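Local coordinates for probable secreted solute-binding lipoprotein (Streptomyces coelicolor, PDB 3I3V) that probably binds a solute outside the cell for uptake by a membrane transporter, as extracellular solute-binding lipoproteins generally do, at residues L77-D81 and D111-R117; Q236-E240 and K254-V259; Q183-Q188 and S352-L356. All coordinates share one frame; numbering follows the deposited sequence.

The chain has the two-lobed build of bacterial extracellular solute-binding proteins. Contact 1 lies in the lobe that holds the four-stranded sheet ending in strand 289-292, and contacts 2 and 3 lie in the other lobe, around the sheet of strand 122-131. Contacts 1 and 2 are on opposite sides of the chain's centre, their own centres about 41 Å apart. Contact 3 is the most central, about 24 Å from contact 1 and 28 Å from contact 2 between centres; its nearest atoms are about 10 Å from contact 1 and 17 Å from contact 2. In relatives the solute lies in the cleft between the lobes.

Contact 1 (L77-D81 and D111-R117)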
# COMPACT_ATOMS: atom_id res chain seq x y z
N LEU C 77 33.87 -48.07 -2.93
CA LEU C 77 33.82 -47.74 -1.52
C LEU C 77 35.10 -47.00 -1.12
O LEU C 77 35.16 -46.33 -0.09
CB LEU C 77 33.70 -49.04 -0.73
CG LEU C 77 32.75 -49.25 0.45
CD1 LEU C 77 31.57 -48.31 0.40
CD2 LEU C 77 32.28 -50.70 0.41
N ALA C 78 36.12 -47.11 -1.97
CA ALA C 78 37.42 -46.48 -1.73
C ALA C 78 37.65 -45.18 -2.49
O ALA C 78 38.66 -44.53 -2.29
CB ALA C 78 38.54 -47.46 -2.08
N TRP C 79 36.71 -44.80 -3.35
CA TRP C 79 36.86 -43.59 -4.15
C TRP C 79 36.84 -42.28 -3.38
O TRP C 79 37.61 -41.37 -3.68
CB TRP C 79 35.78 -43.52 -5.24
CG TRP C 79 36.00 -44.46 -6.38
CD1 TRP C 79 37.08 -45.28 -6.59
CD2 TRP C 79 35.15 -44.63 -7.52
NE1 TRP C 79 36.95 -45.93 -7.79
CE2 TRP C 79 35.78 -45.55 -8.38
CE3 TRP C 79 33.91 -44.08 -7.90
CZ2 TRP C 79 35.21 -45.95 -9.60
CZ3 TRP C 79 33.35 -44.48 -9.12
CH2 TRP C 79 34.00 -45.40 -9.95
N THR C 80 35.95 -42.18 -2.40
CA THR C 80 35.81 -40.95 -1.64
C THR C 80 37.04 -40.56 -0.83
O THR C 80 37.50 -39.43 -0.91
CB THR C 80 34.59 -41.01 -0.69
OG1 THR C 80 33.42 -41.38 -1.44
CG2 THR C 80 34.34 -39.66 -0.05
N ASP C 81 37.58 -41.49 -0.06
CA ASP C 81 38.74 -41.16 0.76
C ASP C 81 39.98 -40.78 -0.05
O ASP C 81 40.68 -39.85 0.34
CB ASP C 81 39.07 -42.31 1.71
CG ASP C 81 39.98 -41.86 2.83
OD1 ASP C 81 39.58 -40.95 3.58
OD2 ASP C 81 41.09 -42.43 2.97
N ASP C 111 29.76 -41.70 4.65
CA ASP C 111 30.84 -42.43 5.30
C ASP C 111 31.07 -41.94 6.73
O ASP C 111 30.28 -41.15 7.25
CB ASP C 111 32.15 -42.32 4.50
CG ASP C 111 32.68 -40.89 4.42
OD1 ASP C 111 32.34 -40.07 5.29
OD2 ASP C 111 33.46 -40.60 3.48
N ASP C 112 32.17 -42.40 7.34
CA ASP C 112 32.52 -42.02 8.70
C ASP C 112 32.81 -40.54 8.89
O ASP C 112 32.52 -39.98 9.95
CB ASP C 112 33.75 -42.81 9.17
CG ASP C 112 33.47 -44.29 9.30
OD1 ASP C 112 32.29 -44.68 9.23
OD2 ASP C 112 34.44 -45.07 9.49
N GLU C 113 33.38 -39.89 7.88
CA GLU C 113 33.70 -38.47 7.96
C GLU C 113 32.52 -37.56 7.64
O GLU C 113 32.69 -36.34 7.50
CB GLU C 113 34.86 -38.12 7.01
CG GLU C 113 36.22 -38.64 7.43
CD GLU C 113 36.32 -40.14 7.26
OE1 GLU C 113 36.08 -40.62 6.13
OE2 GLU C 113 36.64 -40.83 8.26
N GLY C 114 31.33 -38.14 7.53
CA GLY C 114 30.16 -37.33 7.23
C GLY C 114 30.17 -36.87 5.78
O GLY C 114 29.52 -35.89 5.42
N ARG C 115 30.92 -37.59 4.95
CA ARG C 115 30.99 -37.26 3.53
C ARG C 115 29.96 -38.10 2.77
O ARG C 115 29.78 -39.28 3.08
CB ARG C 115 32.39 -37.55 2.98
CG ARG C 115 33.44 -36.52 3.38
CD ARG C 115 34.81 -36.86 2.80
NE ARG C 115 35.29 -38.18 3.24
CZ ARG C 115 36.56 -38.56 3.20
NH1 ARG C 115 37.49 -37.73 2.74
NH2 ARG C 115 36.89 -39.77 3.61
N VAL C 116 29.29 -37.50 1.80
CA VAL C 116 28.31 -38.24 1.01
C VAL C 116 29.01 -38.69 -0.28
O VAL C 116 29.37 -37.87 -1.12
CB VAL C 116 27.10 -37.38 0.67
CG1 VAL C 116 26.08 -38.22 -0.11
CG2 VAL C 116 26.47 -36.85 1.95
N ARG C 117 29.20 -40.00 -0.41
CA ARG C 117 29.89 -40.55 -1.57
C ARG C 117 29.25 -40.18 -2.90
O ARG C 117 29.95 -39.82 -3.85
CB ARG C 117 29.96 -42.07 -1.45
CG ARG C 117 30.48 -42.56 -0.12
CD ARG C 117 30.34 -44.07 -0.05
NE ARG C 117 30.49 -44.58 1.30
CZ ARG C 117 31.64 -44.96 1.84
NH1 ARG C 117 32.77 -44.89 1.13
NH2 ARG C 117 31.67 -45.43 3.08
O HOH W 1 33.65 -43.92 -1.39
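Asp81 and Arg115 belong to a surface salt-bridge network, completed by Asp111 and Glu113, that ties the short helix 79-82 to the loop between helix 103-108 and strand 122-131. That loop folds into a type I turn from Asp111 to Gly114, and Arg115 reaches back from it. Arg115 NH2 donates to Asp81 OD1 at 2.9 Å, an almost straight bond (169°) in the guanidinium plane. The oxygen takes it on its anti lone pair, with the carboxylate plane turned 75° from the guanidinium. Arg115 NE binds Asp111 OD2 at 3.0 Å, on the syn lone pair, and the same NH2 makes a weak bond to Glu113 OE1. Asp111 OD1 also accepts the backbone N of Arg115, from above the carboxylate plane, so both oxygens of this one carboxylate hold the arginine.

Thr80 stands between the two arginines. With OG1 beside the backbone N (chi1 -53°), its CG2 is left anti to that N and lies 3.7 Å from Arg115 NE, over the rim of one guanidinium face. Its OG1 faces the other way and meets the aliphatic stem of Arg117, crossed at about a right angle, with CG 3.4 Å off. The Arg117 guanidinium is sandwiched: Leu77 CD1 sits over its centre, 3.6 Å from CZ, and Asp111 CB packs against the opposite face. A water in the plane of this group, at its edge, accepts from Arg117 NH1 at 2.8 Å and is hydrogen-bonded to Thr80 OG1. Behind the contact, Thr80 and Arg117 both rest on Trp291 of strand 289-292.

With one guanidinium shared among three acids, Arg115 probably offsets the repulsion between Asp81 OD1 and Glu113 OE1, 4.3 Å apart, and helps all three stay ionised, although nearby solvent is likely to weaken each charge pair.

Contact 2 (Q236-E240 and K254-V259); sequences QFNTE and KVPEKV
Asn238 and Val255 bring the two backbones closest, CA to CA 6.1 Å, where helix 230-238 ends in a Schellman motif, with Glu240 at positive phi, beside the chain that enters helix 257-261 through the N-cap residue Pro256. The side chains of Asn238 and Pro256 cross at about a right angle, and Pro256 CD sits over the amide face, 3.3 Å from Asn238 CG and 3.4 Å from each of OD1 and ND2. Without the amide, as with an alanine here, Pro256 CD would probably lose the flat surface it rests on, opening a gap at the entry to helix 257-261. Val259 points at the helix end: CG2 lies 3.4 Å from the backbone O of Asn238, and both methyls pack on Glu240 CG, CG1 the nearer at 3.9 Å, the two side chains coming from opposite directions. Phe237, its ring swung toward the valines with CG anti to the backbone N (chi1 -171°), adds an apolar corner. Its CE1 is 4.2 Å from Val255 CG1, which lies at the ring edge, and is also in contact with Val259 CG1. The acid end of Glu240 runs on past Val259, and OE2 bonds His262 NE2 beyond helix 257-261. Phe237 also touches Gln245 of strand 242-246, so the end of helix 230-238 contacts both that strand and the start of helix 257-261, which leads into strand 263-266.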
# COMPACT_ATOMS: atom_id res chain seq x y z
N GLN C 236 10.24 -72.85 -10.05
CA GLN C 236 9.28 -73.46 -9.12
C GLN C 236 8.10 -72.57 -8.77
O GLN C 236 6.97 -73.04 -8.68
CB GLN C 236 9.98 -73.91 -7.84
CG GLN C 236 10.83 -75.16 -8.02
CD GLN C 236 11.40 -75.69 -6.72
OE1 GLN C 236 12.12 -76.69 -6.72
NE2 GLN C 236 11.09 -75.03 -5.62
N PHE C 237 8.36 -71.28 -8.57
CA PHE C 237 7.28 -70.36 -8.23
C PHE C 237 6.42 -69.99 -9.45
O PHE C 237 5.20 -69.91 -9.34
CB PHE C 237 7.85 -69.10 -7.58
CG PHE C 237 6.80 -68.20 -7.00
CD1 PHE C 237 6.13 -67.27 -7.80
CD2 PHE C 237 6.46 -68.29 -5.66
CE1 PHE C 237 5.14 -66.45 -7.26
CE2 PHE C 237 5.48 -67.48 -5.11
CZ PHE C 237 4.81 -66.56 -5.92
N ASN C 238 7.05 -69.78 -10.60
CA ASN C 238 6.33 -69.41 -11.82
C ASN C 238 5.40 -70.48 -12.37
O ASN C 238 4.36 -70.16 -12.94
CB ASN C 238 7.31 -68.97 -12.91
CG ASN C 238 7.91 -67.63 -12.61
OD1 ASN C 238 7.59 -67.02 -11.58
ND2 ASN C 238 8.78 -67.14 -13.49
N THR C 239 5.76 -71.74 -12.20
CA THR C 239 4.92 -72.84 -12.66
C THR C 239 4.02 -73.25 -11.50
O THR C 239 3.24 -74.21 -11.59
CB THR C 239 5.76 -74.07 -13.09
OG1 THR C 239 6.56 -74.52 -11.99
CG2 THR C 239 6.67 -73.70 -14.27
N GLU C 240 4.13 -72.51 -10.40
CA GLU C 240 3.33 -72.76 -9.22
C GLU C 240 3.53 -74.13 -8.59
O GLU C 240 2.57 -74.82 -8.26
CB GLU C 240 1.84 -72.55 -9.54
CG GLU C 240 1.49 -71.13 -9.94
CD GLU C 240 0.01 -70.95 -10.21
OE1 GLU C 240 -0.51 -71.63 -11.11
OE2 GLU C 240 -0.63 -70.12 -9.54
N LYS C 254 9.00 -60.20 -13.07
CA LYS C 254 8.97 -61.16 -14.17
C LYS C 254 8.06 -62.36 -13.90
O LYS C 254 8.09 -63.34 -14.64
CB LYS C 254 10.38 -61.67 -14.49
CG LYS C 254 11.41 -60.58 -14.87
CD LYS C 254 12.77 -61.22 -15.17
CE LYS C 254 13.94 -60.22 -15.12
NZ LYS C 254 13.96 -59.26 -16.26
N VAL C 255 7.27 -62.28 -12.83
CA VAL C 255 6.35 -63.36 -12.47
C VAL C 255 5.18 -63.34 -13.46
O VAL C 255 4.51 -62.32 -13.61
CB VAL C 255 5.78 -63.18 -11.03
CG1 VAL C 255 4.70 -64.20 -10.75
CG2 VAL C 255 6.90 -63.34 -10.00
N PRO C 256 4.94 -64.46 -14.16
CA PRO C 256 3.86 -64.57 -15.14
C PRO C 256 2.57 -63.95 -14.61
O PRO C 256 2.05 -64.36 -13.58
CB PRO C 256 3.75 -66.07 -15.36
CG PRO C 256 5.18 -66.48 -15.31
CD PRO C 256 5.70 -65.73 -14.10
N GLU C 257 2.06 -62.97 -15.34
CA GLU C 257 0.84 -62.25 -14.97
C GLU C 257 -0.31 -63.12 -14.46
O GLU C 257 -1.04 -62.71 -13.55
CB GLU C 257 0.39 -61.40 -16.16
CG GLU C 257 -1.05 -61.60 -16.58
CD GLU C 257 -1.50 -60.53 -17.55
OE1 GLU C 257 -0.94 -60.45 -18.66
OE2 GLU C 257 -2.42 -59.77 -17.19
N LYS C 258 -0.49 -64.30 -15.05
CA LYS C 258 -1.55 -65.20 -14.60
C LYS C 258 -1.31 -65.56 -13.13
O LYS C 258 -2.23 -65.54 -12.32
CB LYS C 258 -1.55 -66.48 -15.45
CG LYS C 258 -1.80 -66.24 -16.93
CD LYS C 258 -3.25 -65.87 -17.20
CE LYS C 258 -4.18 -67.08 -17.06
NZ LYS C 258 -4.15 -67.69 -15.70
N VAL C 259 -0.05 -65.87 -12.82
CA VAL C 259 0.35 -66.23 -11.46
C VAL C 259 0.35 -65.01 -10.55
O VAL C 259 -0.13 -65.07 -9.42
CB VAL C 259 1.78 -66.82 -11.45
CG1 VAL C 259 2.15 -67.25 -10.04
CG2 VAL C 259 1.86 -67.99 -12.42

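Contact 3 (Q183-Q188 and S352-L356)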
# COMPACT_ATOMS: atom_id res chain seq x y z
N GLN C 183 18.64 -62.26 10.69
CA GLN C 183 18.44 -60.89 11.15
C GLN C 183 17.13 -60.69 11.88
O GLN C 183 16.75 -59.56 12.18
CB GLN C 183 18.53 -59.91 9.98
CG GLN C 183 19.95 -59.53 9.59
CD GLN C 183 20.01 -58.66 8.36
OE1 GLN C 183 20.09 -59.17 7.24
NE2 GLN C 183 19.94 -57.35 8.55
N THR C 184 16.42 -61.77 12.16
CA THR C 184 15.17 -61.65 12.89
C THR C 184 15.49 -61.10 14.27
O THR C 184 14.68 -60.41 14.88
CB THR C 184 14.48 -63.03 13.04
OG1 THR C 184 14.18 -63.57 11.74
CG2 THR C 184 13.18 -62.88 13.84
N PHE C 185 16.70 -61.39 14.75
CA PHE C 185 17.17 -60.96 16.07
C PHE C 185 18.38 -60.04 16.02
O PHE C 185 19.23 -60.07 16.90
CB PHE C 185 17.52 -62.19 16.91
CG PHE C 185 16.37 -63.14 17.13
CD1 PHE C 185 15.36 -62.84 18.04
CD2 PHE C 185 16.31 -64.34 16.43
CE1 PHE C 185 14.31 -63.73 18.26
CE2 PHE C 185 15.26 -65.23 16.63
CZ PHE C 185 14.26 -64.93 17.55
N LEU C 186 18.46 -59.20 14.99
CA LEU C 186 19.59 -58.29 14.85
C LEU C 186 19.14 -56.94 14.30
O LEU C 186 18.44 -56.87 13.29
CB LEU C 186 20.64 -58.89 13.90
CG LEU C 186 21.47 -60.08 14.39
CD1 LEU C 186 22.17 -60.75 13.23
CD2 LEU C 186 22.48 -59.59 15.40
N SER C 187 19.53 -55.86 14.98
CA SER C 187 19.17 -54.53 14.51
C SER C 187 20.08 -54.21 13.34
O SER C 187 21.00 -54.97 13.04
CB SER C 187 19.38 -53.49 15.61
OG SER C 187 20.75 -53.41 15.96
N GLN C 188 19.83 -53.09 12.68
CA GLN C 188 20.65 -52.70 11.54
C GLN C 188 22.14 -52.67 11.88
O GLN C 188 22.97 -53.24 11.17
CB GLN C 188 20.21 -51.33 11.03
CG GLN C 188 20.11 -51.25 9.51
CD GLN C 188 18.85 -51.91 8.98
OE1 GLN C 188 18.41 -52.94 9.50
NE2 GLN C 188 18.27 -51.32 7.94
N SER C 352 8.99 -54.74 8.43
CA SER C 352 10.23 -54.14 8.93
C SER C 352 11.44 -54.36 8.01
O SER C 352 11.64 -55.44 7.47
CB SER C 352 10.56 -54.68 10.32
OG SER C 352 9.54 -54.34 11.25
N GLN C 353 12.25 -53.31 7.87
CA GLN C 353 13.44 -53.35 7.03
C GLN C 353 14.61 -54.05 7.69
O GLN C 353 14.91 -53.79 8.85
CB GLN C 353 13.94 -51.94 6.70
CG GLN C 353 13.07 -51.07 5.84
CD GLN C 353 13.74 -49.73 5.59
OE1 GLN C 353 14.87 -49.67 5.10
NE2 GLN C 353 13.05 -48.65 5.93
N VAL C 354 15.27 -54.93 6.94
CA VAL C 354 16.48 -55.57 7.43
C VAL C 354 17.55 -55.25 6.40
O VAL C 354 17.24 -54.75 5.31
CB VAL C 354 16.33 -57.10 7.61
CG1 VAL C 354 15.32 -57.37 8.71
CG2 VAL C 354 15.93 -57.76 6.31
N LEU C 355 18.80 -55.52 6.71
CA LEU C 355 19.85 -55.15 5.79
C LEU C 355 20.34 -56.15 4.75
O LEU C 355 20.19 -57.37 4.89
CB LEU C 355 21.01 -54.59 6.63
CG LEU C 355 22.47 -55.00 6.52
CD1 LEU C 355 23.26 -54.14 7.49
CD2 LEU C 355 22.64 -56.47 6.88
N LEU C 356 20.88 -55.60 3.66
CA LEU C 356 21.46 -56.37 2.57
C LEU C 356 22.96 -56.41 2.90
O LEU C 356 23.64 -55.40 2.81
CB LEU C 356 21.24 -55.68 1.23
CG LEU C 356 21.99 -56.39 0.08
CD1 LEU C 356 21.45 -57.79 -0.05
CD2 LEU C 356 21.83 -55.63 -1.23
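Leu355 lies between two glutamines, Gln183 and Gln188, which reach it from the two ends of the loop joining helix 172-182 to helix 188-197. The Gln183 side chain, extended beyond CG, meets Leu355 at about a right angle, so that its amide lies against both the leucine branch and the leucine backbone: Gln183 CD is 3.7 Å from Leu355 CD2 and just as far from Leu355 O. The same group passes beside the preceding residue, with Gln183 CD 4.1 Å from Val354 CB.

Gln188 approaches differently. Its chain is bent at chi2 (77°), which brings the amide down beside the backbone of Gln353 to Leu355, and it runs aslant to the leucine, with CD 4.2 Å from Leu355 CB. Gln188 OE1 stops 3.9 Å from Val354 CA and 3.7 Å from Gln353 O, so this amide meets the strand backbone at van der Waals distance. The other leucine methyl, CD1, lies 3.8 Å from the backbone O of Gln188. Leu355 thus turns CD2 to one glutamine and CD1 to the other.

Around the pair, Ala191 of helix 188-197 touches both Gln183 and Leu355. Ser187 caps the start of that helix with its OG, and Glu190 OE2 accepts from Ser187 N, as in a capping box. Gln188 O is bonded to Arg192 NE, and Gln353 turns its amide oxygen to Tyr285 OH.

Chemically, a buried leucine following Val354 in the segment that pairs with strand 280-284 packs, across these two segments, against the amides of both glutamines and the backbone of Gln188, while Ala191 and Tyr360 add apolar and aromatic cover. Set beside both the N and the O of Leu355 in a buried place, the Gln183 amide could serve both of these backbone polar atoms.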